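Local coordinates for aldehyde dehydrogenase (Trypanosoma brucei, PDB 5MYP), which probably oxidises aldehydes to carboxylic acids with NAD+ as the hydride acceptor, as a glycosomal member of the aldehyde dehydrogenase family, at the interface of chains A and B. Coordinates in Å, arbitrary orientation; residue numbers count along the deposited sequence, not the author numbering. Chains: chain A/B, Aldehyde dehydrogenase.

The interface of chains A and B. Residues chain A 246, 419, 421-422, 424-425; chain B 460, 462, 469, 473.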
# COMPACT_ATOMS: atom_id res chain seq x y z
N ARG A 246 -12.02 -23.28 -22.31
CA ARG A 246 -11.35 -22.49 -21.28
C ARG A 246 -12.33 -21.56 -20.55
O ARG A 246 -12.33 -21.51 -19.31
CB ARG A 246 -10.17 -21.72 -21.86
CG ARG A 246 -9.03 -22.65 -22.23
CD ARG A 246 -7.90 -21.99 -23.00
NE ARG A 246 -6.88 -22.97 -23.35
CZ ARG A 246 -5.70 -22.70 -23.92
NH1 ARG A 246 -5.34 -21.46 -24.21
NH2 ARG A 246 -4.86 -23.70 -24.19
N VAL A 419 -4.23 -13.47 -21.70
CA VAL A 419 -4.56 -13.61 -23.12
C VAL A 419 -4.72 -15.10 -23.44
O VAL A 419 -3.84 -15.91 -23.14
CB VAL A 419 -3.50 -12.96 -24.03
CG1 VAL A 419 -3.85 -13.15 -25.51
CG2 VAL A 419 -3.35 -11.48 -23.70
N ASP A 421 -6.78 -17.36 -22.15
CA ASP A 421 -7.19 -18.25 -21.07
C ASP A 421 -7.90 -17.45 -19.97
O ASP A 421 -7.97 -16.22 -20.05
CB ASP A 421 -5.98 -19.01 -20.48
CG ASP A 421 -6.31 -20.46 -20.11
OD1 ASP A 421 -7.44 -20.73 -19.64
OD2 ASP A 421 -5.44 -21.33 -20.29
N VAL A 422 -8.42 -18.16 -18.98
CA VAL A 422 -9.07 -17.55 -17.81
C VAL A 422 -8.57 -18.22 -16.53
O VAL A 422 -8.16 -19.38 -16.57
CB VAL A 422 -10.62 -17.64 -17.90
CG1 VAL A 422 -11.13 -17.00 -19.19
CG2 VAL A 422 -11.11 -19.08 -17.80
N VAL A 424 -6.25 -19.15 -14.68
CA VAL A 424 -4.97 -19.85 -14.42
C VAL A 424 -3.81 -18.98 -13.91
O VAL A 424 -2.88 -19.49 -13.27
CB VAL A 424 -4.49 -20.66 -15.65
CG1 VAL A 424 -5.47 -21.79 -15.97
CG2 VAL A 424 -4.25 -19.77 -16.88
N HIS A 425 -3.86 -17.68 -14.21
CA HIS A 425 -2.86 -16.72 -13.70
C HIS A 425 -2.76 -16.66 -12.17
O HIS A 425 -1.71 -16.32 -11.65
CB HIS A 425 -3.12 -15.31 -14.25
CG HIS A 425 -4.35 -14.64 -13.70
ND1 HIS A 425 -5.62 -15.11 -13.95
CD2 HIS A 425 -4.49 -13.55 -12.92
CE1 HIS A 425 -6.50 -14.33 -13.34
NE2 HIS A 425 -5.83 -13.38 -12.70
N MET B 460 -0.45 -12.12 -18.42
CA MET B 460 -0.05 -13.47 -18.83
C MET B 460 -0.63 -13.74 -20.21
O MET B 460 -1.84 -13.71 -20.38
CB MET B 460 -0.56 -14.51 -17.83
CG MET B 460 -0.46 -15.96 -18.32
SD MET B 460 -1.03 -17.15 -17.10
CE MET B 460 0.47 -17.37 -16.14
N ARG B 462 -1.03 -16.50 -23.26
CA ARG B 462 -0.96 -17.92 -23.59
C ARG B 462 -1.31 -18.17 -25.05
O ARG B 462 -1.86 -17.29 -25.72
CB ARG B 462 -1.89 -18.73 -22.68
CG ARG B 462 -1.70 -18.46 -21.20
CD ARG B 462 -2.31 -19.51 -20.29
NE ARG B 462 -1.41 -20.65 -20.11
CZ ARG B 462 -1.58 -21.89 -20.59
NH1 ARG B 462 -2.67 -22.23 -21.29
NH2 ARG B 462 -0.66 -22.82 -20.35
N ILE B 469 -1.35 -27.97 -17.29
CA ILE B 469 -2.62 -27.68 -16.60
C ILE B 469 -3.82 -28.41 -17.22
O ILE B 469 -4.74 -28.82 -16.50
CB ILE B 469 -2.93 -26.16 -16.51
CG1 ILE B 469 -3.16 -25.53 -17.90
CG2 ILE B 469 -1.82 -25.44 -15.73
CD1 ILE B 469 -3.26 -24.02 -17.90
N ARG B 473 -7.21 -30.05 -15.18
CA ARG B 473 -8.20 -29.02 -14.81
C ARG B 473 -9.64 -29.29 -15.27
O ARG B 473 -10.58 -28.98 -14.53
CB ARG B 473 -7.75 -27.61 -15.26
CG ARG B 473 -7.73 -27.33 -16.76
CD ARG B 473 -7.64 -25.83 -17.04
NE ARG B 473 -6.99 -25.53 -18.31
CZ ARG B 473 -6.96 -24.32 -18.89
NH1 ARG B 473 -7.57 -23.28 -18.34
NH2 ARG B 473 -6.33 -24.17 -20.05
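A:Val419 pairs by its backbone with the other subunit, its N giving a hydrogen bond to B:Met460 O (2.7 Å) and its O receiving one from B:Arg462 N (2.9 Å), so that the two chains pair edge to edge across the subunit boundary, at the end of strand 454-461. Just beyond strand 417-419, A:Asp421 meets B:Arg473 tip to tip. The arginine chain runs extended from CG to NE and presents its end-on pair of nitrogens: NH1 bonds to carboxylate OD1, which lies in the guanidinium plane, at 2.9 Å and almost straight at 178°, while the more bent bond from NH2 reaches the syn lone pair of OD2 at 3.0 Å, with OD2 tilted from that plane. Carboxylate and guanidinium are twisted 38° apart, yet the two carboxylate oxygens match the two terminal nitrogens of the guanidinium. A:Val422 N, bonded to the anti lone pair of OD1, helps to fix the carboxylate's rotation. B:Arg462, bent at chi3 (84°), brings NH1 to OD2 in a salt bridge with a weak hydrogen bond, and A:Arg246 adds a longer salt bridge from its own subunit, OD2 lying above one face of its guanidinium, toward the rim. Three arginines gathered around one carboxylate would be expected to favour its ionised form, and its charge should offset their mutual repulsion. The compact, branched A:Val424 packs beside the polar cluster, across B:Arg473 and B:Arg462 at about a right angle: CG1 touches B:Arg473 NH1 (3.5 Å), and CG2 packs on the aliphatic CD of B:Arg462 (3.9 Å). The flexible B:Met460 sets its sulphur SD against CA of A:His425 (3.9 Å). Strand pairing and the charge cluster join the two subunits of the two-fold symmetric assembly, probably the family's dimer, and the patch, whose centre is about 14 Å from the predicted catalytic A:Cys259, may help to steady the nearby active-site framework.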